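Local structure of xyloglucan-specific endo-beta-1,4-glucanase BoGH9A (Bacteroides ovatus, 6DHT) at residues A[211-214]-A[215-218]. The protein cleaves the beta-1,4-linked glucan backbone of xyloglucan with an endo-acting cut, releasing xyloglucan oligosaccharides. Residues are numbered along the deposited sequence; the frame is centred on the assembly and turned at random.
Sequences TPDL and LDEM. With CA (calcium ion), chain D.
The carboxylates of D213 and D216, their planes 50° apart, each give one oxygen to a calcium ion and the other to a hydroxyl: D213 OD2 to S207, D216 OD1 to Y289. T211 sets CB 3.5 Å from D216 OD1, with its methyl CG2 close by. This is a calcium site at the N-terminal end of helix 213-226, in the helical catalytic domain of a family 9 glycoside hydrolase. D213 OD1 binds the ion at 2.4 Å, while D216 OD2 and T211 O both lie 2.3 Å from it; a water, E206 and N209 complete the shell. Aspartate suits both places because its short side chain brings a carboxylate oxygen to the ion close to the backbone; in D216, CG lies beside the backbone N (chi1 -66°), which carries OD2 to the metal. The helix start and the ion would probably both stabilise the two negative charges. P212 suits the N-cap, where no helical N-H bond is called for, and its carbonyl oxygen takes D216 N at 3.0 Å, in the carbonyl plane, and L215 N more weakly. Further along, L214 CD2 packs 3.7 Å from M218 CG, and M218 also touches L112 of helix 105-117 and M186 of helix 176-192. An alanine in place of M218 would probably leave that leucine methyl without its neighbour and open a gap toward M186 and L112. The flexible, unbranched thioether chain bends at chi2 and chi3 to fit there, setting CE 3.5 Å from L214 O, the same oxygen that accepts M218 N.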
ATOM      1  N   THR A 211     -14.371  13.813  11.125  1.00 19.92           N
ATOM      2  CA  THR A 211     -13.687  12.525  11.114  1.00 17.98           C
ATOM      3  C   THR A 211     -12.392  12.678  10.307  1.00 16.47           C
ATOM      4  O   THR A 211     -12.393  13.363   9.285  1.00 17.09           O
ATOM      5  CB  THR A 211     -14.563  11.465  10.484  1.00 17.65           C
ATOM      6  OG1 THR A 211     -15.806  11.394  11.217  1.00 18.45           O
ATOM      7  CG2 THR A 211     -13.899  10.105  10.571  1.00 19.60           C
ATOM      8  N   PRO A 212     -11.289  12.085  10.791  1.00 15.85           N
ATOM      9  CA  PRO A 212     -10.071  12.098   9.959  1.00 15.65           C
ATOM     10  C   PRO A 212     -10.322  11.533   8.567  1.00 14.92           C
ATOM     11  O   PRO A 212     -10.972  10.496   8.389  1.00 15.06           O
ATOM     12  CB  PRO A 212      -9.100  11.204  10.742  1.00 16.08           C
ATOM     13  CG  PRO A 212      -9.554  11.364  12.198  1.00 16.09           C
ATOM     14  CD  PRO A 212     -11.062  11.394  12.075  1.00 18.50           C
ATOM     15  N   ASP A 213      -9.808  12.255   7.590  1.00 13.91           N
ATOM     16  CA  ASP A 213     -10.055  11.953   6.182  1.00 14.07           C
ATOM     17  C   ASP A 213      -9.604  10.541   5.793  1.00 13.49           C
ATOM     18  O   ASP A 213     -10.271   9.914   4.978  1.00 12.94           O
ATOM     19  CB  ASP A 213      -9.409  12.983   5.256  1.00 13.85           C
ATOM     20  CG  ASP A 213     -10.163  14.298   5.179  1.00 16.97           C
ATOM     21  OD1 ASP A 213     -11.180  14.462   5.891  1.00 15.98           O
ATOM     22  OD2 ASP A 213      -9.715  15.179   4.425  1.00 18.52           O
ATOM     23  N   LEU A 214      -8.500  10.043   6.354  1.00 13.91           N
ATOM     24  CA  LEU A 214      -8.111   8.655   6.102  1.00 12.54           C
ATOM     25  C   LEU A 214      -9.241   7.711   6.483  1.00 11.44           C
ATOM     26  O   LEU A 214      -9.543   6.780   5.724  1.00 13.31           O
ATOM     27  CB  LEU A 214      -6.814   8.266   6.803  1.00 12.53           C
ATOM     28  CG  LEU A 214      -6.335   6.832   6.555  1.00 13.54           C
ATOM     29  CD1 LEU A 214      -4.803   6.825   6.596  1.00 16.71           C
ATOM     30  CD2 LEU A 214      -6.892   5.838   7.519  1.00 14.83           C
ATOM     31  N   LEU A 215      -9.884   7.937   7.634  1.00 12.37           N
ATOM     32  CA  LEU A 215     -10.969   7.065   8.055  1.00 12.33           C
ATOM     33  C   LEU A 215     -12.206   7.251   7.185  1.00 12.93           C
ATOM     34  O   LEU A 215     -12.877   6.271   6.886  1.00 12.96           O
ATOM     35  CB  LEU A 215     -11.335   7.322   9.507  1.00 12.78           C
ATOM     36  CG  LEU A 215     -10.285   6.930  10.540  1.00 12.59           C
ATOM     37  CD1 LEU A 215     -10.845   7.119  11.967  1.00 15.42           C
ATOM     38  CD2 LEU A 215      -9.756   5.507  10.354  1.00 14.34           C
ATOM     39  N   ASP A 216     -12.501   8.476   6.754  1.00 12.86           N
ATOM     40  CA  ASP A 216     -13.589   8.652   5.776  1.00 12.96           C
ATOM     41  C   ASP A 216     -13.373   7.782   4.552  1.00 14.97           C
ATOM     42  O   ASP A 216     -14.296   7.116   4.040  1.00 16.29           O
ATOM     43  CB  ASP A 216     -13.741  10.087   5.314  1.00 13.05           C
ATOM     44  CG  ASP A 216     -14.196  11.029   6.421  1.00 16.18           C
ATOM     45  OD1 ASP A 216     -15.207  10.742   7.109  1.00 16.28           O
ATOM     46  OD2 ASP A 216     -13.529  12.064   6.566  1.00 15.21           O
ATOM     47  N   GLU A 217     -12.150   7.806   4.043  1.00 13.79           N
ATOM     48  CA  GLU A 217     -11.860   7.038   2.849  1.00 13.52           C
ATOM     49  C   GLU A 217     -12.015   5.537   3.093  1.00 13.87           C
ATOM     50  O   GLU A 217     -12.656   4.842   2.297  1.00 14.34           O
ATOM     51  CB  GLU A 217     -10.465   7.352   2.296  1.00 12.75           C
ATOM     52  CG  GLU A 217     -10.245   6.792   0.878  1.00 13.05           C
ATOM     53  CD  GLU A 217     -11.233   7.381  -0.124  1.00 14.37           C
ATOM     54  OE1 GLU A 217     -11.325   8.630  -0.202  1.00 15.40           O
ATOM     55  OE2 GLU A 217     -11.958   6.596  -0.795  1.00 15.36           O
ATOM     56  N   MET A 218     -11.459   5.045   4.199  1.00 12.05           N
ATOM     57  CA  MET A 218     -11.602   3.649   4.510  1.00 12.77           C
ATOM     58  C   MET A 218     -13.068   3.290   4.583  1.00 13.39           C
ATOM     59  O   MET A 218     -13.462   2.235   4.104  1.00 14.16           O
ATOM     60  CB  MET A 218     -10.905   3.265   5.825  1.00 13.15           C
ATOM     61  CG  MET A 218      -9.425   3.645   5.950  1.00 12.44           C
ATOM     62  SD  MET A 218      -8.333   2.950   4.698  1.00 13.18           S
ATOM     63  CE  MET A 218      -8.199   4.327   3.572  1.00 12.51           C
TER
HETATM   64 CA    CA D 603     -13.070  14.199   7.270  1.00 17.76          CA
HETATM   65  O   HOH W   1     -12.597  16.327   8.183  1.00 22.17           O